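Long-range contacts in L-amino acid deaminase (Proteus vulgaris, PDB 5I39), which binds FAD and probably acts as a flavin-dependent oxidoreductase that oxidatively deaminates L-amino acids: residues F93-L98 against V145-F151; L98-W103 against M377-V382; T115-R121 against E179-D185; L367-T371 against S383-T387. The contacts are given in a common frame with arbitrary orientation. Residues are numbered along the deposited sequence.

Contacts 1 and 2 share helix 90-103, and contacts 2 and 4 share helix 376-392, so contact 2 connects the other two. Contact 1, on the surface, docks an irregular loop through a single histidine bond and aromatic packing. Contact 2 is buried, a near-perpendicular helix crossing beside the flavin. Contact 3, largely buried too, joins two short antiparallel strands by backbone bonds and ordered waters; its Asp180 salt-bridges Lys100, and its Phe184 packs on Met377 and Trp103 of contact 2. Contact 4, also buried, sets helix 376-392 against the nucleotide-binding sheet with no direct hydrogen bond. Contacts 3 and 4, centres about 24 Å apart, lie on opposite sides of the chain's centre without touching.

Contact 1 (F93-L98 against V145-F151)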
# COMPACT_ATOMS: atom_id res chain seq x y z
N PHE A 93 1.96 -3.46 13.92
CA PHE A 93 1.94 -4.90 13.67
C PHE A 93 0.53 -5.39 13.31
O PHE A 93 0.35 -6.04 12.29
CB PHE A 93 2.48 -5.72 14.83
CG PHE A 93 2.33 -7.19 14.59
CD1 PHE A 93 3.24 -7.86 13.77
CD2 PHE A 93 1.22 -7.88 15.06
CE1 PHE A 93 3.08 -9.20 13.49
CE2 PHE A 93 1.05 -9.22 14.77
CZ PHE A 93 1.98 -9.89 13.99
N LEU A 94 -0.45 -5.10 14.16
CA LEU A 94 -1.80 -5.61 13.91
C LEU A 94 -2.43 -5.00 12.66
O LEU A 94 -3.15 -5.67 11.93
CB LEU A 94 -2.70 -5.42 15.13
CG LEU A 94 -2.40 -6.37 16.30
CD1 LEU A 94 -3.25 -5.98 17.50
CD2 LEU A 94 -2.64 -7.84 15.94
N LEU A 95 -2.12 -3.74 12.38
CA LEU A 95 -2.56 -3.12 11.14
C LEU A 95 -2.12 -3.96 9.93
O LEU A 95 -2.89 -4.18 8.99
CB LEU A 95 -2.00 -1.70 11.07
CG LEU A 95 -2.54 -0.78 9.98
CD1 LEU A 95 -3.99 -0.40 10.23
CD2 LEU A 95 -1.69 0.48 9.93
N HIS A 96 -0.88 -4.46 9.97
CA HIS A 96 -0.35 -5.32 8.91
C HIS A 96 -0.85 -6.76 8.97
O HIS A 96 -1.14 -7.35 7.93
CB HIS A 96 1.17 -5.27 8.94
CG HIS A 96 1.72 -3.97 8.46
ND1 HIS A 96 2.74 -3.89 7.55
CD2 HIS A 96 1.34 -2.70 8.73
CE1 HIS A 96 3.00 -2.63 7.30
NE2 HIS A 96 2.16 -1.88 7.99
N HIS A 97 -0.93 -7.31 10.17
CA HIS A 97 -1.36 -8.69 10.38
C HIS A 97 -2.82 -8.87 9.92
O HIS A 97 -3.14 -9.80 9.18
CB HIS A 97 -1.19 -9.01 11.87
CG HIS A 97 -1.42 -10.43 12.24
ND1 HIS A 97 -0.60 -11.46 11.83
CD2 HIS A 97 -2.33 -10.98 13.07
CE1 HIS A 97 -1.02 -12.59 12.38
NE2 HIS A 97 -2.07 -12.33 13.13
N LEU A 98 -3.68 -7.96 10.37
CA LEU A 98 -5.08 -7.94 9.93
C LEU A 98 -5.21 -7.50 8.46
O LEU A 98 -6.09 -7.98 7.76
CB LEU A 98 -5.93 -7.04 10.83
CG LEU A 98 -6.42 -7.63 12.16
CD1 LEU A 98 -5.29 -8.09 13.06
CD2 LEU A 98 -7.29 -6.61 12.87
N VAL A 145 0.46 -12.48 20.44
CA VAL A 145 0.18 -12.12 19.05
C VAL A 145 -0.76 -10.91 18.99
O VAL A 145 -0.56 -10.00 18.18
CB VAL A 145 -0.36 -13.30 18.22
CG1 VAL A 145 -0.74 -12.87 16.81
CG2 VAL A 145 0.68 -14.41 18.15
N GLY A 146 -1.76 -10.90 19.86
CA GLY A 146 -2.75 -9.82 19.92
C GLY A 146 -3.92 -10.01 18.98
O GLY A 146 -4.73 -9.10 18.79
N SER A 147 -4.03 -11.21 18.41
CA SER A 147 -5.06 -11.54 17.44
C SER A 147 -5.21 -13.05 17.42
O SER A 147 -4.24 -13.77 17.66
CB SER A 147 -4.65 -11.06 16.05
OG SER A 147 -5.53 -11.54 15.04
N ASP A 148 -6.42 -13.51 17.11
CA ASP A 148 -6.68 -14.94 16.88
C ASP A 148 -6.27 -15.40 15.48
O ASP A 148 -6.28 -16.60 15.19
CB ASP A 148 -8.13 -15.34 17.21
CG ASP A 148 -9.17 -14.60 16.36
OD1 ASP A 148 -8.81 -13.78 15.49
OD2 ASP A 148 -10.38 -14.84 16.59
N ILE A 149 -5.93 -14.46 14.60
CA ILE A 149 -5.38 -14.78 13.28
C ILE A 149 -3.99 -15.39 13.51
O ILE A 149 -3.14 -14.73 14.11
CB ILE A 149 -5.27 -13.53 12.38
CG1 ILE A 149 -6.65 -12.95 12.09
CG2 ILE A 149 -4.56 -13.86 11.07
CD1 ILE A 149 -6.62 -11.49 11.70
N PRO A 150 -3.75 -16.65 13.07
CA PRO A 150 -2.45 -17.27 13.37
C PRO A 150 -1.25 -16.53 12.78
O PRO A 150 -1.31 -16.05 11.65
CB PRO A 150 -2.59 -18.66 12.76
CG PRO A 150 -4.05 -18.95 12.87
CD PRO A 150 -4.71 -17.64 12.56
N PHE A 151 -0.18 -16.45 13.56
CA PHE A 151 1.09 -15.85 13.17
C PHE A 151 1.90 -16.94 12.48
O PHE A 151 1.97 -18.06 12.97
CB PHE A 151 1.77 -15.37 14.45
CG PHE A 151 3.06 -14.60 14.26
CD1 PHE A 151 3.18 -13.58 13.32
CD2 PHE A 151 4.14 -14.84 15.11
CE1 PHE A 151 4.37 -12.86 13.20
CE2 PHE A 151 5.32 -14.12 15.00
CZ PHE A 151 5.43 -13.13 14.04
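A buried histidine side chain, not backbone pairing, fastens an irregular loop to a helix here: His97 NE2 donates to the carbonyl Ile149 O at 2.8 Å with an N-H...O angle of 154°. The helix is 90-103 of the FAD-dependent oxidoreductase fold; the loop lies between helix 128-143 and strand 153-156 and is shaped by an ST turn, in which Ser147 OG accepts from Ile149 N at 3.0 Å. The t rotamer of His97 sends the imidazole straight off the helix, and the loop bends round its edge, with His97 CD2 3.8 Å from Ser147 CB and His97 CE1 3.5 Å from Pro150 O. One helical turn earlier, Phe93 turns its edge to the face of Phe151 in an offset edge-to-face pair, centroids 5.7 Å apart and planes at 79°. Arg141 of helix 128-143 adds a cation-pi contact to Phe93 and a hydrogen bond to Val145 O, tying the loop back to its preceding helix. Gly146, with a positive phi of 87°, passes close to Leu94, where a CB would be tight against Leu94 CD1. Leu95 and His96 pack on helix 376-392, and Leu98 touches Val382 there; the His97 side chain lies about 13 Å from FAD (nearest atoms), so this is peripheral packing away from the flavin. At the end of the segment, Leu98 CG meets Ile149 CD1 at 3.9 Å.

Contact 2 (L98-W103 against M377-V382); sequences LGKHRW and MTESPV. With FAD (flavin-adenine dinucleotide), chain B.
Thr378 (m) binds the cofactor, Thr378 OG1 and Thr378 N donating to FAD O2 at 2.7 and 2.9 Å. Trp103 NE1 donates to the carbonyl Met377 O at 2.8 Å (N-H...O 144°), and Ser380 OG gives Met377 O a second bond of 2.9 Å. Arg102 NH1 reaches Pro381 O at 3.2 Å (138°), and also makes a salt bridge with Glu385 one turn on. Both segments are helical; 377-382 is kinked at Pro381 and Val382. Their short axes come within 7.2 Å and cross at 84°, with Gly99 and Glu379 CA atoms 5.0 Å apart. Gly99 permits this approach: its CA lies 3.4 Å from Thr378 O in a CA-H...O contact, where a CB would clash. Trp103 (chi1 -85°, chi2 105°) sits as a knob among Met377, Thr378, Ser380 and Pro381, the Pro381 ring over one indole face with Trp103 CD1 3.7 Å from Pro381 CG. Met377, a selenomethionine (m, m, m), brings CE 4.2 Å from Trp103 CZ2. Val382 (t) sets its CG2 3.7 Å from Leu98 CB and over the guanidinium face of Arg102 (m). A helix start directed at the flavin pyrimidine carbonyl is a familiar feature of flavoprotein oxidoreductase cofactor sites.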
# COMPACT_ATOMS: atom_id res chain seq x y z
N LEU A 98 -3.68 -7.96 10.37
CA LEU A 98 -5.08 -7.94 9.93
C LEU A 98 -5.21 -7.50 8.46
O LEU A 98 -6.09 -7.98 7.76
CB LEU A 98 -5.93 -7.04 10.83
CG LEU A 98 -6.42 -7.63 12.16
CD1 LEU A 98 -5.29 -8.09 13.06
CD2 LEU A 98 -7.29 -6.61 12.87
N GLY A 99 -4.36 -6.58 8.02
CA GLY A 99 -4.36 -6.17 6.62
C GLY A 99 -4.16 -7.34 5.68
O GLY A 99 -4.92 -7.53 4.73
N LYS A 100 -3.15 -8.16 5.96
CA LYS A 100 -2.91 -9.38 5.18
C LYS A 100 -4.11 -10.32 5.22
O LYS A 100 -4.50 -10.88 4.20
CB LYS A 100 -1.70 -10.13 5.72
CG LYS A 100 -0.35 -9.47 5.44
CD LYS A 100 0.73 -9.97 6.39
CE LYS A 100 0.86 -11.48 6.39
NZ LYS A 100 1.86 -11.90 7.39
N HIS A 101 -4.68 -10.50 6.41
CA HIS A 101 -5.84 -11.38 6.59
C HIS A 101 -7.01 -10.94 5.71
O HIS A 101 -7.69 -11.76 5.10
CB HIS A 101 -6.24 -11.37 8.06
CG HIS A 101 -7.37 -12.29 8.39
ND1 HIS A 101 -8.63 -11.82 8.73
CD2 HIS A 101 -7.44 -13.63 8.45
CE1 HIS A 101 -9.42 -12.85 8.97
NE2 HIS A 101 -8.72 -13.96 8.81
N ARG A 102 -7.23 -9.63 5.63
CA ARG A 102 -8.27 -9.07 4.77
C ARG A 102 -7.91 -9.16 3.30
O ARG A 102 -8.78 -9.42 2.47
CB ARG A 102 -8.57 -7.65 5.20
CG ARG A 102 -9.21 -7.68 6.58
CD ARG A 102 -9.46 -6.33 7.13
NE ARG A 102 -10.03 -6.43 8.47
CZ ARG A 102 -10.64 -5.43 9.10
NH1 ARG A 102 -10.79 -4.25 8.50
NH2 ARG A 102 -11.12 -5.63 10.32
N TRP A 103 -6.64 -8.98 2.95
CA TRP A 103 -6.22 -9.23 1.58
C TRP A 103 -6.45 -10.69 1.17
O TRP A 103 -6.84 -10.95 0.03
CB TRP A 103 -4.78 -8.82 1.33
CG TRP A 103 -4.66 -7.36 0.99
CD1 TRP A 103 -4.21 -6.35 1.79
CD2 TRP A 103 -5.06 -6.74 -0.24
NE1 TRP A 103 -4.29 -5.15 1.14
CE2 TRP A 103 -4.80 -5.36 -0.12
CE3 TRP A 103 -5.59 -7.23 -1.45
CZ2 TRP A 103 -5.06 -4.46 -1.15
CZ3 TRP A 103 -5.84 -6.33 -2.48
CH2 TRP A 103 -5.58 -4.96 -2.32
N MSE A 377 -0.70 -0.08 0.79
CA MSE A 377 -1.36 -1.19 0.10
C MSE A 377 -1.72 -2.26 1.12
O MSE A 377 -2.87 -2.69 1.20
CB MSE A 377 -0.51 -1.79 -1.02
CG MSE A 377 -0.28 -0.85 -2.20
SE MSE A 377 -1.93 -0.32 -3.11
CE MSE A 377 -2.61 -2.10 -3.59
N THR A 378 -0.73 -2.67 1.91
CA THR A 378 -0.90 -3.68 2.95
C THR A 378 -1.95 -3.29 3.99
O THR A 378 -2.79 -4.10 4.38
CB THR A 378 0.45 -3.90 3.68
OG1 THR A 378 1.43 -4.35 2.74
CG2 THR A 378 0.33 -4.95 4.79
N GLU A 379 -1.85 -2.05 4.46
CA GLU A 379 -2.66 -1.56 5.57
C GLU A 379 -4.09 -1.22 5.18
O GLU A 379 -4.97 -1.24 6.04
CB GLU A 379 -2.01 -0.31 6.16
CG GLU A 379 -0.65 -0.57 6.77
CD GLU A 379 0.16 0.69 7.00
OE1 GLU A 379 -0.24 1.78 6.55
OE2 GLU A 379 1.24 0.58 7.64
N SER A 380 -4.31 -0.91 3.91
CA SER A 380 -5.55 -0.27 3.45
C SER A 380 -6.87 -0.90 3.92
O SER A 380 -7.77 -0.16 4.28
CB SER A 380 -5.56 -0.10 1.92
OG SER A 380 -5.44 -1.33 1.24
N PRO A 381 -7.00 -2.25 3.93
CA PRO A 381 -8.30 -2.77 4.38
C PRO A 381 -8.64 -2.40 5.82
O PRO A 381 -9.81 -2.22 6.16
CB PRO A 381 -8.13 -4.29 4.25
CG PRO A 381 -7.03 -4.46 3.26
CD PRO A 381 -6.09 -3.34 3.57
N VAL A 382 -7.62 -2.28 6.66
CA VAL A 382 -7.81 -1.95 8.07
C VAL A 382 -7.81 -0.44 8.29
O VAL A 382 -8.64 0.06 9.04
CB VAL A 382 -6.78 -2.66 8.96
CG1 VAL A 382 -7.07 -2.38 10.43
CG2 VAL A 382 -6.78 -4.16 8.72
PA FAD B . -1.91 7.64 -3.73
O1A FAD B . -0.71 8.49 -4.18
O2A FAD B . -2.02 6.30 -4.43
O5B FAD B . -3.29 8.38 -4.00
C5B FAD B . -3.56 9.70 -3.56
C4B FAD B . -4.40 10.34 -4.64
O4B FAD B . -4.86 11.63 -4.18
C3B FAD B . -3.60 10.58 -5.92
O3B FAD B . -4.18 9.85 -7.00
C2B FAD B . -3.68 12.11 -6.09
O2B FAD B . -3.71 12.54 -7.46
C1B FAD B . -4.93 12.46 -5.32
N9A FAD B . -5.01 13.84 -4.82
C8A FAD B . -4.09 14.48 -4.11
N7A FAD B . -4.50 15.71 -3.76
C5A FAD B . -5.71 15.83 -4.28
C6A FAD B . -6.73 16.88 -4.31
N6A FAD B . -6.51 18.06 -3.70
N1A FAD B . -7.89 16.63 -4.95
C2A FAD B . -8.14 15.45 -5.54
N3A FAD B . -7.25 14.45 -5.57
C4A FAD B . -6.06 14.61 -4.96
N1 FAD B . 3.08 -0.48 0.21
C2 FAD B . 2.98 -1.78 0.50
O2 FAD B . 2.08 -2.13 1.28
N3 FAD B . 3.83 -2.68 -0.04
C4 FAD B . 4.83 -2.38 -0.87
O4 FAD B . 5.55 -3.24 -1.34
C4X FAD B . 5.04 -0.96 -1.22
N5 FAD B . 6.06 -0.53 -2.01
C5X FAD B . 6.08 0.74 -2.43
C6 FAD B . 6.99 1.17 -3.41
C7 FAD B . 6.98 2.46 -3.90
C7M FAD B . 7.94 2.88 -5.00
C8 FAD B . 6.01 3.44 -3.38
C8M FAD B . 5.93 4.85 -3.91
C9 FAD B . 5.12 3.02 -2.39
C9A FAD B . 5.12 1.72 -1.89
N10 FAD B . 4.22 1.31 -0.90
C10 FAD B . 4.06 -0.04 -0.61
C1' FAD B . 3.31 2.25 -0.27
C2' FAD B . 1.98 2.33 -0.93
O2' FAD B . 2.16 2.31 -2.34
C3' FAD B . 1.33 3.63 -0.46
O3' FAD B . 1.37 3.75 0.98
C4' FAD B . -0.11 3.76 -0.88
O4' FAD B . -0.24 3.51 -2.30
C5' FAD B . -0.61 5.16 -0.56
O5' FAD B . -1.96 5.23 -1.04
P FAD B . -2.70 6.67 -1.07
O1P FAD B . -4.10 6.42 -1.54
O2P FAD B . -2.46 7.38 0.25
O3P FAD B . -1.82 7.52 -2.13

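Contact 3 (T115-R121 against E179-D185); sequences TYRTQGR and EDSGSFD
Two short antiparallel strands, 117-118 and 182-183, pair in the large mixed sheet beside the flavin-binding region. Arg117 and Ser183 form a hydrogen-bonded pair, with Arg117 N to Ser183 O and Ser183 N to Arg117 O both 2.9 Å; Thr118 and Gly182 form the next, non-hydrogen-bonded pair, CA atoms 4.7 Å apart. Ser183, extended (-132/137) and t, loses most surface to the other segment; Ser183 OG donates to a water at 2.7 Å, which also bonds Thr115 O and Asp185 OD1 (2.8 Å each), and it bonds Arg286. Ser181 is next: Ser181 O accepts from Gln119 N at 2.8 Å and from Gly120 N at 3.2 Å where strand 117-123 is interrupted, and Ser181 OG donates to a water at 2.8 Å that also bonds Gln119 OE1 and Gly182 O. Gly120 has phi 92°, where a CB would jam against the preceding carbonyl. Tyr116 (t, chi2 77°) places its OH 3.1 Å from Gly182 CA, where a CB would clash. Tyr116 CA makes a CA-H...O contact of 3.1 Å with Ser183 O, and the Tyr116 ring meets Phe184 obliquely, centroids 5.8 Å apart and planes at 59°. Phe184 packs on Met377 and Thr378, its side chain about 4 Å from FAD at the nearest atoms. Asp185 N donates to Thr115 OG1 (chi1 p) at 2.8 Å. Another water bridges Tyr116 OH, Thr118 OG1 and Asp180 O, 2.8 Å from each.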
# COMPACT_ATOMS: atom_id res chain seq x y z
N THR A 115 -4.89 -9.95 -8.19
CA THR A 115 -3.49 -10.44 -8.16
C THR A 115 -2.97 -10.75 -6.77
O THR A 115 -1.84 -11.23 -6.65
CB THR A 115 -2.45 -9.59 -8.94
OG1 THR A 115 -2.18 -8.36 -8.26
CG2 THR A 115 -2.89 -9.36 -10.37
N TYR A 116 -3.76 -10.56 -5.71
CA TYR A 116 -3.28 -10.90 -4.38
C TYR A 116 -3.01 -12.40 -4.30
O TYR A 116 -3.85 -13.21 -4.72
CB TYR A 116 -4.23 -10.51 -3.26
CG TYR A 116 -3.56 -10.66 -1.91
CD1 TYR A 116 -2.64 -9.71 -1.47
CD2 TYR A 116 -3.79 -11.76 -1.09
CE1 TYR A 116 -1.99 -9.83 -0.25
CE2 TYR A 116 -3.15 -11.90 0.13
CZ TYR A 116 -2.26 -10.93 0.55
OH TYR A 116 -1.62 -11.02 1.77
N ARG A 117 -1.84 -12.75 -3.77
CA ARG A 117 -1.45 -14.13 -3.53
C ARG A 117 -0.82 -14.22 -2.16
O ARG A 117 -0.09 -13.32 -1.74
CB ARG A 117 -0.42 -14.60 -4.56
CG ARG A 117 -0.89 -14.56 -6.01
CD ARG A 117 -1.90 -15.65 -6.32
NE ARG A 117 -2.30 -15.63 -7.72
CZ ARG A 117 -3.26 -14.86 -8.25
NH1 ARG A 117 -3.97 -14.03 -7.49
NH2 ARG A 117 -3.52 -14.94 -9.55
N THR A 118 -1.08 -15.33 -1.46
CA THR A 118 -0.31 -15.68 -0.28
C THR A 118 0.91 -16.44 -0.80
O THR A 118 0.79 -17.55 -1.32
CB THR A 118 -1.15 -16.49 0.71
OG1 THR A 118 -2.20 -15.66 1.19
CG2 THR A 118 -0.32 -16.92 1.90
N GLN A 119 2.07 -15.81 -0.65
CA GLN A 119 3.28 -16.16 -1.39
C GLN A 119 4.42 -16.69 -0.53
O GLN A 119 5.10 -17.64 -0.93
CB GLN A 119 3.75 -14.91 -2.13
CG GLN A 119 5.07 -15.05 -2.85
CD GLN A 119 5.37 -13.81 -3.65
OE1 GLN A 119 5.54 -12.73 -3.08
NE2 GLN A 119 5.42 -13.95 -4.97
N GLY A 120 4.68 -16.04 0.60
CA GLY A 120 5.83 -16.38 1.42
C GLY A 120 7.05 -15.56 1.07
O GLY A 120 7.32 -15.28 -0.11
N ARG A 121 7.80 -15.18 2.10
CA ARG A 121 8.94 -14.27 1.96
C ARG A 121 10.09 -14.74 2.83
O ARG A 121 9.92 -14.94 4.03
CB ARG A 121 8.53 -12.86 2.39
CG ARG A 121 9.65 -11.82 2.35
CD ARG A 121 9.08 -10.48 2.76
NE ARG A 121 10.03 -9.38 2.65
CZ ARG A 121 10.96 -9.06 3.55
NH1 ARG A 121 11.76 -8.02 3.33
NH2 ARG A 121 11.10 -9.76 4.68
N GLU A 179 5.78 -16.92 6.17
CA GLU A 179 5.22 -17.92 5.26
C GLU A 179 3.97 -17.42 4.54
O GLU A 179 3.72 -17.80 3.40
CB GLU A 179 4.92 -19.24 5.99
CG GLU A 179 4.40 -20.32 5.04
CD GLU A 179 4.51 -21.74 5.56
OE1 GLU A 179 4.61 -21.94 6.78
OE2 GLU A 179 4.48 -22.68 4.73
N ASP A 180 3.20 -16.57 5.21
CA ASP A 180 1.96 -16.04 4.65
C ASP A 180 2.09 -14.62 4.12
O ASP A 180 1.09 -13.92 4.00
CB ASP A 180 0.84 -16.13 5.69
CG ASP A 180 1.03 -15.17 6.83
OD1 ASP A 180 2.19 -14.78 7.13
OD2 ASP A 180 0.01 -14.80 7.44
N SER A 181 3.31 -14.18 3.78
CA SER A 181 3.45 -12.86 3.18
C SER A 181 2.60 -12.78 1.92
O SER A 181 2.45 -13.77 1.19
CB SER A 181 4.90 -12.56 2.82
OG SER A 181 5.33 -13.36 1.73
N GLY A 182 2.05 -11.60 1.68
CA GLY A 182 1.24 -11.35 0.50
C GLY A 182 2.02 -10.75 -0.64
O GLY A 182 3.06 -10.12 -0.45
N SER A 183 1.47 -10.93 -1.83
CA SER A 183 1.96 -10.32 -3.06
C SER A 183 0.78 -9.71 -3.79
O SER A 183 -0.27 -10.33 -3.87
CB SER A 183 2.59 -11.41 -3.93
OG SER A 183 2.95 -10.93 -5.21
N PHE A 184 0.97 -8.51 -4.33
CA PHE A 184 -0.02 -7.88 -5.21
C PHE A 184 0.73 -7.07 -6.25
O PHE A 184 1.81 -6.55 -5.99
CB PHE A 184 -1.12 -7.04 -4.49
CG PHE A 184 -0.71 -6.39 -3.18
CD1 PHE A 184 0.56 -5.84 -2.99
CD2 PHE A 184 -1.63 -6.27 -2.14
CE1 PHE A 184 0.91 -5.25 -1.78
CE2 PHE A 184 -1.29 -5.67 -0.94
CZ PHE A 184 -0.01 -5.17 -0.76
N ASP A 185 0.15 -6.97 -7.44
CA ASP A 185 0.85 -6.40 -8.59
C ASP A 185 0.30 -5.01 -8.89
O ASP A 185 -0.91 -4.84 -9.04
CB ASP A 185 0.69 -7.29 -9.83
CG ASP A 185 1.12 -8.74 -9.59
OD1 ASP A 185 1.83 -9.03 -8.60
OD2 ASP A 185 0.75 -9.60 -10.41
O HOH W 1 0.93 -11.14 -7.03
O HOH W 2 -1.41 -13.54 2.86
O HOH W 3 5.33 -11.75 -0.51
O HOH W 4 4.10 -19.71 1.45

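Contact 4 (L367-T371 against S383-T387); sequences LVINT and SAELT
Side chains carry this strand-helix contact, which has no direct hydrogen bond across it. Strand 367-371 is extended, helix 383-387 is regular, and their N-to-C directions are 166° apart with the short axes 9.1 Å from one another; the nearest CA atoms, Asn370 and Thr387, are 6.4 Å apart. Alternate strand residues Val368 and Asn370 point toward the helix, while Ile369 points away. Val368 in the m rotamer puts CG2 3.5 Å from CG2 of Thr387. Thr387 is also m, which folds its OG1 back to donate to Ser383 O one turn earlier at 2.7 Å, beside the backbone bond Thr387 N to Ser383 O of 2.9 Å. Asn370 is t with chi2 near 6°, so its ND2 reaches in to 3.1 Å from Thr387 OG1, at too poor an angle for a bond, and 3.6 Å from Ser383 O. Ser383 is p, and a water links the two: Asn370 ND2 donates weakly to it at 2.8 Å, and Ser383 OG bonds it at 3.2 Å. The strand lies in the six-stranded Rossmann-type sheet, between parallel 235-237 and antiparallel 357-360, whose Val236 and Ile358 also touch Thr387, while helix 47-58 packs alongside through Leu48 on Asn370 and Ser383.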
# COMPACT_ATOMS: atom_id res chain seq x y z
N LEU A 367 -14.03 15.92 9.54
CA LEU A 367 -12.92 15.66 8.62
C LEU A 367 -11.94 14.68 9.25
O LEU A 367 -11.55 14.84 10.40
CB LEU A 367 -12.20 16.95 8.24
CG LEU A 367 -11.13 16.81 7.14
CD1 LEU A 367 -11.11 18.03 6.23
CD2 LEU A 367 -9.74 16.56 7.71
N VAL A 368 -11.54 13.67 8.48
CA VAL A 368 -10.51 12.74 8.90
C VAL A 368 -9.45 12.63 7.82
O VAL A 368 -9.70 12.94 6.65
CB VAL A 368 -11.08 11.35 9.26
CG1 VAL A 368 -12.00 11.45 10.47
CG2 VAL A 368 -11.81 10.72 8.09
N ILE A 369 -8.27 12.18 8.24
CA ILE A 369 -7.09 12.02 7.38
C ILE A 369 -6.69 10.56 7.40
O ILE A 369 -6.66 9.95 8.46
CB ILE A 369 -5.89 12.86 7.89
CG1 ILE A 369 -6.16 14.36 7.77
CG2 ILE A 369 -4.60 12.50 7.14
CD1 ILE A 369 -5.19 15.23 8.55
N ASN A 370 -6.36 10.00 6.23
CA ASN A 370 -5.82 8.65 6.11
C ASN A 370 -4.67 8.73 5.12
O ASN A 370 -4.90 8.72 3.91
CB ASN A 370 -6.89 7.67 5.64
CG ASN A 370 -6.41 6.22 5.60
OD1 ASN A 370 -5.30 5.91 6.03
ND2 ASN A 370 -7.25 5.33 5.09
N THR A 371 -3.44 8.83 5.62
CA THR A 371 -2.31 9.16 4.76
C THR A 371 -0.97 8.84 5.43
O THR A 371 -0.91 8.17 6.47
CB THR A 371 -2.41 10.65 4.31
OG1 THR A 371 -1.69 10.84 3.09
CG2 THR A 371 -1.89 11.62 5.37
N SER A 383 -6.89 0.28 7.66
CA SER A 383 -6.90 1.74 7.81
C SER A 383 -8.18 2.35 7.24
O SER A 383 -8.65 3.35 7.76
CB SER A 383 -5.64 2.41 7.25
OG SER A 383 -5.53 2.22 5.86
N ALA A 384 -8.77 1.72 6.22
CA ALA A 384 -10.08 2.14 5.72
C ALA A 384 -11.15 2.05 6.80
O ALA A 384 -11.92 2.99 7.01
CB ALA A 384 -10.49 1.30 4.53
N GLU A 385 -11.20 0.90 7.48
CA GLU A 385 -12.17 0.72 8.56
C GLU A 385 -11.93 1.71 9.70
O GLU A 385 -12.88 2.31 10.20
CB GLU A 385 -12.13 -0.71 9.10
CG GLU A 385 -13.19 -0.95 10.16
CD GLU A 385 -13.21 -2.36 10.71
OE1 GLU A 385 -12.41 -3.19 10.28
OE2 GLU A 385 -14.05 -2.63 11.60
N LEU A 386 -10.68 1.85 10.11
CA LEU A 386 -10.34 2.78 11.19
C LEU A 386 -10.71 4.22 10.83
O LEU A 386 -11.23 4.95 11.67
CB LEU A 386 -8.86 2.68 11.57
CG LEU A 386 -8.42 3.59 12.73
CD1 LEU A 386 -9.22 3.35 14.01
CD2 LEU A 386 -6.94 3.40 12.98
N THR A 387 -10.44 4.62 9.59
CA THR A 387 -10.76 5.97 9.14
C THR A 387 -12.26 6.22 9.24
O THR A 387 -12.69 7.26 9.73
CB THR A 387 -10.28 6.18 7.69
OG1 THR A 387 -8.85 6.06 7.66
CG2 THR A 387 -10.66 7.54 7.17
O HOH W 5 -7.73 2.93 3.67